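Local coordinates for protein HIAXHD3 (Humicola insolens, PDB 3ZXK) that probably removes arabinofuranose side chains from arabinoxylan as an exo-acting family 43 glycoside hydrolase, and has served as a scaffold for introducing endo-xylanase activity, at residues A[23-31]-A[121-129]; A[389-399]-A[409-417]. One frame throughout, in Å; residues are numbered along the deposited sequence. Where two conformers were deposited one is given.

Two kinds of closure found in all-beta enzymes appear in this single chain. Starting from the N terminus, the hairpin of strands 21-25 and 28-32 comes first, and contact 1 brings the loop 121-129 back against it after some ninety residues, thereby joining two neighbouring four-stranded sheets of the family 43 catalytic region. Much further along, contact 2 closes a far shorter loop: 389-399 and 409-417 have nine residues between them, and most of their union is the hairpin of strands 396-403 and 406-415 in the concanavalin A-like region. The closures follow in series, neither crossing nor enclosing one another; the nearest atoms of contact 1 and contact 2 lie about 27 Å apart.

Contact 1: A[23-31]-A[121-129]; sequences FRVGSVFYY and NGEVPPSAW
Tyr-30 points its phenol at the loop 121-129, and its OH donates to Gly-122 O at 2.6 Å, nearly in line with the carbonyl (C=O...O angle 162°) and at the edge of the phenol ring. The same hydroxyl accepts a hydrogen bond from a water that itself accepts from Val-124 N, so one tyrosine oxygen holds two points of the loop. Val-124 CG2 comes up obliquely to that OH at 3.5 Å, while its other methyl, CG1, turned anti to the backbone N (chi1 179°), sits over the centre of the Trp-129 indole. That indole meets Tyr-30 with its edge, CZ2 lying 4.1 Å from Tyr-30 CE1. Above the phenol, Val-28 CG1 covers one face near the rim, and its CG2 reaches Gly-122 C at 3.7 Å. Gly-122 fits because a side chain here would run into Val-25 O, which accepts Val-28 N in the hairpin and also takes a CA-H...O contact from Gly-122 CA at 3.2 Å. At the turn, Ser-27 N bonds Asn-121 O at 2.9 Å from above the carbonyl plane. Glu-123 is gripped by Lys-46 and Tyr-48. Thus a beta hairpin closed by a type II' turn is tied to the next blade's loop, in the five-bladed beta-propeller of family 43.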
loop_
_atom_site.group_PDB
_atom_site.type_symbol
_atom_site.label_atom_id
_atom_site.label_comp_id
_atom_site.label_asym_id
_atom_site.label_seq_id
_atom_site.Cartn_x
_atom_site.Cartn_y
_atom_site.Cartn_z
ATOM N N PHE A 23 -2.437 -9.651 12.368
ATOM C CA PHE A 23 -2.354 -10.248 13.703
ATOM C C PHE A 23 -3.314 -9.537 14.627
ATOM O O PHE A 23 -3.852 -8.499 14.263
ATOM C CB PHE A 23 -0.908 -10.244 14.256
ATOM C CG PHE A 23 -0.303 -8.870 14.385
ATOM C CD1 PHE A 23 0.375 -8.275 13.333
ATOM C CD2 PHE A 23 -0.437 -8.154 15.563
ATOM C CE1 PHE A 23 0.905 -6.991 13.447
ATOM C CE2 PHE A 23 0.115 -6.880 15.695
ATOM C CZ PHE A 23 0.806 -6.302 14.647
ATOM N N ARG A 24 -3.542 -10.118 15.795
ATOM C CA ARG A 24 -4.478 -9.542 16.750
ATOM C C ARG A 24 -3.760 -9.193 18.030
ATOM O O ARG A 24 -2.905 -9.962 18.500
ATOM C CB ARG A 24 -5.586 -10.551 17.068
ATOM C CG ARG A 24 -6.611 -10.022 18.041
ATOM C CD ARG A 24 -7.789 -10.965 18.209
ATOM N NE ARG A 24 -7.408 -12.275 18.733
ATOM C CZ ARG A 24 -7.289 -12.568 20.026
ATOM N NH1 ARG A 24 -7.504 -11.639 20.960
ATOM N NH2 ARG A 24 -6.955 -13.793 20.396
ATOM N N VAL A 25 -4.088 -8.028 18.585
ATOM C CA VAL A 25 -3.732 -7.703 19.980
ATOM C C VAL A 25 -5.020 -7.406 20.703
ATOM O O VAL A 25 -5.670 -6.393 20.420
ATOM C CB VAL A 25 -2.804 -6.473 20.070
ATOM C CG1 VAL A 25 -2.354 -6.273 21.521
ATOM C CG2 VAL A 25 -1.604 -6.637 19.138
ATOM N N GLY A 26 -5.417 -8.281 21.618
ATOM C CA GLY A 26 -6.666 -8.053 22.347
ATOM C C GLY A 26 -7.855 -7.960 21.410
ATOM O O GLY A 26 -8.141 -8.922 20.694
ATOM N N SER A 27 -8.567 -6.827 21.456
ATOM C CA SER A 27 -9.744 -6.579 20.627
ATOM C C SER A 27 -9.448 -5.998 19.232
ATOM O O SER A 27 -10.358 -5.776 18.433
ATOM C CB SER A 27 -10.699 -5.651 21.390
ATOM O OG SER A 27 -11.085 -6.285 22.584
ATOM N N VAL A 28 -8.175 -5.779 18.922
ATOM C CA VAL A 28 -7.812 -5.046 17.716
ATOM C C VAL A 28 -7.000 -5.904 16.756
ATOM O O VAL A 28 -6.059 -6.596 17.170
ATOM C CB VAL A 28 -6.994 -3.761 18.042
ATOM C CG1 VAL A 28 -6.697 -3.021 16.744
ATOM C CG2 VAL A 28 -7.749 -2.876 19.026
ATOM N N PHE A 29 -7.366 -5.846 15.481
ATOM C CA PHE A 29 -6.570 -6.500 14.431
ATOM C C PHE A 29 -5.732 -5.441 13.738
ATOM O O PHE A 29 -6.206 -4.326 13.459
ATOM C CB PHE A 29 -7.466 -7.131 13.372
ATOM C CG PHE A 29 -8.417 -8.156 13.903
ATOM C CD1 PHE A 29 -8.010 -9.500 14.027
ATOM C CD2 PHE A 29 -9.730 -7.821 14.244
ATOM C CE1 PHE A 29 -8.882 -10.476 14.500
ATOM C CE2 PHE A 29 -10.610 -8.811 14.724
ATOM C CZ PHE A 29 -10.183 -10.135 14.845
ATOM N N TYR A 30 -4.505 -5.805 13.410
ATOM C CA TYR A 30 -3.564 -4.944 12.686
ATOM C C TYR A 30 -3.129 -5.610 11.394
ATOM O O TYR A 30 -3.021 -6.824 11.340
ATOM C CB TYR A 30 -2.344 -4.609 13.552
ATOM C CG TYR A 30 -2.686 -3.694 14.701
ATOM C CD1 TYR A 30 -2.914 -2.331 14.489
ATOM C CD2 TYR A 30 -2.825 -4.199 15.990
ATOM C CE1 TYR A 30 -3.250 -1.500 15.540
ATOM C CE2 TYR A 30 -3.158 -3.377 17.053
ATOM C CZ TYR A 30 -3.344 -2.041 16.818
ATOM O OH TYR A 30 -3.694 -1.205 17.835
ATOM N N TYR A 31 -2.887 -4.805 10.370
ATOM C CA TYR A 31 -2.610 -5.281 8.993
ATOM C C TYR A 31 -1.484 -4.406 8.505
ATOM O O TYR A 31 -1.581 -3.172 8.566
ATOM C CB TYR A 31 -3.875 -4.997 8.190
ATOM C CG TYR A 31 -3.956 -5.314 6.712
ATOM C CD1 TYR A 31 -3.030 -4.813 5.788
ATOM C CD2 TYR A 31 -5.042 -6.039 6.231
ATOM C CE1 TYR A 31 -3.176 -5.048 4.420
ATOM C CE2 TYR A 31 -5.177 -6.285 4.875
ATOM C CZ TYR A 31 -4.266 -5.790 3.982
ATOM O OH TYR A 31 -4.501 -6.090 2.659
ATOM N N ASN A 121 -6.638 -3.559 25.764
ATOM C CA ASN A 121 -7.327 -4.383 24.752
ATOM C C ASN A 121 -6.853 -4.126 23.335
ATOM O O ASN A 121 -7.613 -4.249 22.366
ATOM C CB ASN A 121 -8.836 -4.196 24.843
ATOM C CG ASN A 121 -9.356 -4.420 26.241
ATOM O OD1 ASN A 121 -9.942 -3.526 26.830
ATOM N ND2 ASN A 121 -9.112 -5.600 26.787
ATOM N N GLY A 122 -5.582 -3.753 23.228
ATOM C CA GLY A 122 -4.894 -3.658 21.938
ATOM C C GLY A 122 -4.908 -2.292 21.279
ATOM O O GLY A 122 -4.336 -2.135 20.225
ATOM N N GLU A 123 -5.536 -1.308 21.924
ATOM C CA GLU A 123 -5.586 0.062 21.414
ATOM C C GLU A 123 -4.235 0.758 21.554
ATOM O O GLU A 123 -3.611 0.666 22.602
ATOM C CB GLU A 123 -6.588 0.886 22.239
ATOM C CG GLU A 123 -7.991 0.328 22.206
ATOM C CD GLU A 123 -8.721 0.735 20.956
ATOM O OE1 GLU A 123 -8.120 1.466 20.138
ATOM O OE2 GLU A 123 -9.886 0.323 20.793
ATOM N N VAL A 124 -3.795 1.452 20.508
ATOM C CA VAL A 124 -2.627 2.309 20.601
ATOM C C VAL A 124 -3.117 3.754 20.431
ATOM O O VAL A 124 -3.755 4.082 19.402
ATOM C CB VAL A 124 -1.613 1.987 19.490
ATOM C CG1 VAL A 124 -0.398 2.908 19.561
ATOM C CG2 VAL A 124 -1.197 0.526 19.529
ATOM N N PRO A 125 -2.853 4.634 21.421
ATOM C CA PRO A 125 -3.290 6.017 21.194
ATOM C C PRO A 125 -2.582 6.606 19.977
ATOM O O PRO A 125 -1.416 6.271 19.746
ATOM C CB PRO A 125 -2.840 6.750 22.469
ATOM C CG PRO A 125 -2.540 5.671 23.470
ATOM C CD PRO A 125 -2.075 4.490 22.663
ATOM N N PRO A 126 -3.267 7.443 19.179
ATOM C CA PRO A 126 -2.686 7.999 17.946
ATOM C C PRO A 126 -1.329 8.683 18.183
ATOM O O PRO A 126 -0.411 8.558 17.367
ATOM C CB PRO A 126 -3.746 9.017 17.497
ATOM C CG PRO A 126 -5.027 8.429 17.987
ATOM C CD PRO A 126 -4.714 7.725 19.284
ATOM N N SER A 127 -1.188 9.363 19.316
ATOM C CA SER A 127 0.058 10.062 19.631
ATOM C C SER A 127 1.208 9.122 20.022
ATOM O O SER A 127 2.373 9.512 19.983
ATOM C CB SER A 127 -0.181 11.104 20.736
ATOM O OG SER A 127 -0.631 10.471 21.928
ATOM N N ALA A 128 0.903 7.881 20.393
ATOM C CA ALA A 128 1.973 6.990 20.865
ATOM C C ALA A 128 2.862 6.408 19.752
ATOM O O ALA A 128 4.003 6.062 20.021
ATOM C CB ALA A 128 1.405 5.853 21.720
ATOM N N TRP A 129 2.366 6.295 18.519
ATOM C CA TRP A 129 3.181 5.736 17.446
ATOM C C TRP A 129 4.384 6.624 17.266
ATOM O O TRP A 129 4.255 7.853 17.164
ATOM C CB TRP A 129 2.419 5.726 16.129
ATOM C CG TRP A 129 1.205 4.856 16.113
ATOM C CD1 TRP A 129 -0.129 5.267 16.073
ATOM C CD2 TRP A 129 1.167 3.397 16.074
ATOM N NE1 TRP A 129 -0.966 4.187 16.006
ATOM C CE2 TRP A 129 -0.251 3.028 16.031
ATOM C CE3 TRP A 129 2.138 2.379 16.147
ATOM C CZ2 TRP A 129 -0.660 1.700 15.983
ATOM C CZ3 TRP A 129 1.708 1.047 16.097
ATOM C CH2 TRP A 129 0.339 0.721 16.029
HETATM O O HOH W 1 -4.958 1.387 17.822
#

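Contact 2: A[389-399]-A[409-417]; sequences VRGMRDGDRAG and YIGVWKQGN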
loop_
_atom_site.group_PDB
_atom_site.type_symbol
_atom_site.label_atom_id
_atom_site.label_comp_id
_atom_site.label_asym_id
_atom_site.label_seq_id
_atom_site.Cartn_x
_atom_site.Cartn_y
_atom_site.Cartn_z
ATOM N N VAL A 389 -3.151 28.217 -7.942
ATOM C CA VAL A 389 -1.927 28.078 -8.742
ATOM C C VAL A 389 -1.303 29.425 -9.146
ATOM O O VAL A 389 -0.464 29.496 -10.052
ATOM C CB VAL A 389 -2.135 27.200 -10.008
ATOM C CG1 VAL A 389 -2.618 25.793 -9.628
ATOM C CG2 VAL A 389 -3.090 27.865 -10.981
ATOM N N ARG A 390 -1.689 30.495 -8.447
ATOM C CA ARG A 390 -1.158 31.830 -8.750
ATOM C C ARG A 390 0.358 31.909 -8.632
ATOM O O ARG A 390 0.993 32.713 -9.330
ATOM C CB ARG A 390 -1.815 32.923 -7.934
ATOM C CG ARG A 390 -3.274 33.136 -8.304
ATOM C CD ARG A 390 -3.952 34.054 -7.320
ATOM N NE ARG A 390 -3.782 33.536 -5.961
ATOM C CZ ARG A 390 -3.974 34.256 -4.859
ATOM N NH1 ARG A 390 -4.343 35.523 -4.957
ATOM N NH2 ARG A 390 -3.805 33.713 -3.660
ATOM N N GLY A 391 0.936 31.072 -7.760
ATOM C CA GLY A 391 2.382 31.079 -7.530
ATOM C C GLY A 391 3.226 30.361 -8.571
ATOM O O GLY A 391 4.456 30.299 -8.426
ATOM N N MET A 392 2.592 29.794 -9.603
ATOM C CA MET A 392 3.389 29.166 -10.671
ATOM C C MET A 392 4.279 30.160 -11.403
ATOM O O MET A 392 3.894 31.325 -11.616
ATOM C CB MET A 392 2.505 28.462 -11.682
ATOM C CG MET A 392 1.775 27.295 -11.066
ATOM S SD MET A 392 0.751 26.423 -12.260
ATOM C CE MET A 392 1.951 25.379 -13.072
ATOM N N ARG A 393 5.467 29.703 -11.776
ATOM C CA ARG A 393 6.413 30.526 -12.541
ATOM C C ARG A 393 6.624 29.941 -13.939
ATOM O O ARG A 393 6.235 28.790 -14.199
ATOM C CB ARG A 393 7.732 30.647 -11.758
ATOM C CG ARG A 393 7.561 31.487 -10.499
ATOM C CD ARG A 393 8.840 31.652 -9.692
ATOM N NE ARG A 393 9.751 32.634 -10.290
ATOM C CZ ARG A 393 9.752 33.942 -10.020
ATOM N NH1 ARG A 393 8.893 34.460 -9.145
ATOM N NH2 ARG A 393 10.618 34.739 -10.633
ATOM N N ASP A 394 7.232 30.722 -14.832
ATOM C CA ASP A 394 7.510 30.264 -16.193
ATOM C C ASP A 394 8.138 28.845 -16.243
ATOM O O ASP A 394 9.166 28.552 -15.624
ATOM C CB ASP A 394 8.412 31.295 -16.855
ATOM C CG ASP A 394 8.690 31.009 -18.327
ATOM O OD1 ASP A 394 7.887 30.330 -18.986
ATOM O OD2 ASP A 394 9.754 31.479 -18.813
ATOM N N GLY A 395 7.490 27.971 -17.005
ATOM C CA GLY A 395 7.919 26.597 -17.203
ATOM C C GLY A 395 7.334 25.606 -16.207
ATOM O O GLY A 395 7.577 24.423 -16.318
ATOM N N ASP A 396 6.569 26.072 -15.221
ATOM C CA ASP A 396 6.021 25.167 -14.216
ATOM C C ASP A 396 4.859 24.345 -14.770
ATOM O O ASP A 396 4.111 24.795 -15.672
ATOM C CB ASP A 396 5.560 25.919 -12.971
ATOM C CG ASP A 396 6.727 26.498 -12.134
ATOM O OD1 ASP A 396 7.881 26.247 -12.490
ATOM O OD2 ASP A 396 6.472 27.247 -11.160
ATOM N N ARG A 397 4.761 23.112 -14.279
ATOM C CA ARG A 397 3.708 22.199 -14.663
ATOM C C ARG A 397 3.171 21.610 -13.350
ATOM O O ARG A 397 3.922 21.038 -12.567
ATOM C CB ARG A 397 4.270 21.124 -15.603
ATOM C CG ARG A 397 4.860 21.669 -16.904
ATOM C CD ARG A 397 5.221 20.536 -17.821
ATOM N NE ARG A 397 5.707 21.090 -19.080
ATOM C CZ ARG A 397 6.281 20.370 -20.040
ATOM N NH1 ARG A 397 6.392 19.046 -19.886
ATOM N NH2 ARG A 397 6.729 20.955 -21.156
ATOM N N ALA A 398 1.880 21.747 -13.100
ATOM C CA ALA A 398 1.310 21.218 -11.862
ATOM C C ALA A 398 -0.055 20.605 -12.171
ATOM O O ALA A 398 -0.672 20.969 -13.193
ATOM C CB ALA A 398 1.166 22.336 -10.846
ATOM N N GLY A 399 -0.498 19.657 -11.360
ATOM C CA GLY A 399 -1.838 19.099 -11.572
ATOM C C GLY A 399 -2.183 17.806 -10.888
ATOM O O GLY A 399 -1.532 17.394 -9.932
ATOM N N TYR A 409 -2.492 12.998 -16.983
ATOM C CA TYR A 409 -2.867 14.022 -16.034
ATOM C C TYR A 409 -3.666 15.154 -16.655
ATOM O O TYR A 409 -3.655 15.319 -17.880
ATOM C CB TYR A 409 -1.659 14.573 -15.293
ATOM C CG TYR A 409 -0.632 15.421 -16.032
ATOM C CD1 TYR A 409 -0.923 16.752 -16.429
ATOM C CD2 TYR A 409 0.666 14.949 -16.244
ATOM C CE1 TYR A 409 0.042 17.558 -17.025
ATOM C CE2 TYR A 409 1.644 15.743 -16.832
ATOM C CZ TYR A 409 1.312 17.044 -17.241
ATOM O OH TYR A 409 2.250 17.876 -17.774
ATOM N N ILE A 410 -4.384 15.890 -15.800
ATOM C CA ILE A 410 -4.967 17.161 -16.188
ATOM C C ILE A 410 -4.300 18.192 -15.269
ATOM O O ILE A 410 -4.104 17.943 -14.060
ATOM C CB ILE A 410 -6.506 17.183 -16.066
ATOM C CG1 ILE A 410 -7.052 18.490 -16.663
ATOM C CG2 ILE A 410 -6.952 16.945 -14.622
ATOM C CD1 ILE A 410 -8.553 18.487 -16.858
ATOM N N GLY A 411 -3.888 19.321 -15.822
ATOM C CA GLY A 411 -3.142 20.265 -15.007
ATOM C C GLY A 411 -3.010 21.604 -15.650
ATOM O O GLY A 411 -3.725 21.935 -16.611
ATOM N N VAL A 412 -2.107 22.392 -15.081
ATOM C CA VAL A 412 -1.873 23.754 -15.534
ATOM C C VAL A 412 -0.417 23.872 -15.944
ATOM O O VAL A 412 0.483 23.403 -15.230
ATOM C CB VAL A 412 -2.176 24.795 -14.433
ATOM C CG1 VAL A 412 -1.898 26.239 -14.906
ATOM C CG2 VAL A 412 -3.620 24.672 -13.958
ATOM N N TRP A 413 -0.213 24.418 -17.136
ATOM C CA TRP A 413 1.115 24.792 -17.639
ATOM C C TRP A 413 1.211 26.305 -17.638
ATOM O O TRP A 413 0.351 27.012 -18.203
ATOM C CB TRP A 413 1.348 24.257 -19.063
ATOM C CG TRP A 413 1.649 22.789 -19.124
ATOM C CD1 TRP A 413 1.490 21.845 -18.130
ATOM C CD2 TRP A 413 2.206 22.094 -20.257
ATOM N NE1 TRP A 413 1.893 20.616 -18.566
ATOM C CE2 TRP A 413 2.349 20.702 -19.857
ATOM C CE3 TRP A 413 2.590 22.482 -21.537
ATOM C CZ2 TRP A 413 2.886 19.741 -20.722
ATOM C CZ3 TRP A 413 3.128 21.530 -22.398
ATOM C CH2 TRP A 413 3.270 20.192 -22.004
ATOM N N LYS A 414 2.245 26.802 -16.978
ATOM C CA LYS A 414 2.584 28.235 -16.989
ATOM C C LYS A 414 3.736 28.436 -17.995
ATOM O O LYS A 414 4.821 27.894 -17.819
ATOM C CB LYS A 414 2.989 28.718 -15.577
ATOM C CG LYS A 414 3.173 30.244 -15.463
ATOM C CD LYS A 414 1.834 30.982 -15.437
ATOM C CE LYS A 414 2.009 32.470 -15.232
ATOM N NZ LYS A 414 2.479 32.736 -13.851
ATOM N N GLN A 415 3.476 29.168 -19.074
ATOM C CA GLN A 415 4.520 29.528 -20.042
ATOM C C GLN A 415 4.508 31.029 -20.202
ATOM O O GLN A 415 3.488 31.607 -20.568
ATOM C CB GLN A 415 4.347 28.768 -21.375
ATOM C CG GLN A 415 4.335 27.237 -21.212
ATOM C CD GLN A 415 3.901 26.517 -22.470
ATOM O OE1 GLN A 415 3.093 27.020 -23.268
ATOM N NE2 GLN A 415 4.448 25.347 -22.673
ATOM N N GLY A 416 5.633 31.672 -19.903
ATOM C CA GLY A 416 5.655 33.135 -19.864
ATOM C C GLY A 416 4.599 33.620 -18.894
ATOM O O GLY A 416 4.539 33.178 -17.717
ATOM N N ASN A 417 3.738 34.500 -19.385
ATOM C CA ASN A 417 2.677 35.064 -18.561
ATOM C C ASN A 417 1.348 34.347 -18.746
ATOM O O ASN A 417 0.350 34.758 -18.161
ATOM C CB ASN A 417 2.539 36.560 -18.833
ATOM C CG ASN A 417 3.809 37.330 -18.496
ATOM O OD1 ASN A 417 4.288 38.162 -19.280
ATOM N ND2 ASN A 417 4.352 37.063 -17.325
HETATM O O HOH W 2 0.075 31.005 -12.571
HETATM O O HOH W 3 4.966 25.119 -18.417
HETATM O O HOH W 4 4.594 16.914 -18.563
HETATM O O HOH W 5 5.720 23.823 -20.431
#
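Tyr-409, on the strand 406-415, sets its OH 4.0 Å from Arg-397 CD; it accepts a hydrogen bond from Trp-413 NE1 within the indole plane, and a water links it to Arg-397 NH1. Gly-411 lies across from Gly-399, a non-hydrogen-bonded pair whose CA atoms come within 3.9 Å, too close for a side chain on either. Val-412 exchanges both backbone hydrogen bonds with Ala-398, and on the face these two share its CG1 meets Met-392 SD, from the loop before strand 396-403, at 3.7 Å. On the face of Trp-413 and Arg-397, the arginine chain, extended from CG to NE (chi3 177°), lies over the indole: CG covers the five-membered ring, and CZ stands 3.8 Å from the centroid of the six-membered ring, guanidinium and indole planes 7° apart. A serine in place of Trp-413 would probably leave the guanidinium without its stacking surface and Tyr-409 OH without its NE1 donor. Lys-414, bent at chi2 and chi4, brings NZ above the carbonyl plane of Met-392 O, 3.0 Å away, while its own carbonyl accepts from Gly-395 N. Gly-416 N then meets Asp-394 OD1 at 2.8 Å from above the carboxylate. This is an antiparallel beta hairpin, with cation-pi stacking across a non-hydrogen-bonded pair, in a concanavalin A-like beta-sandwich.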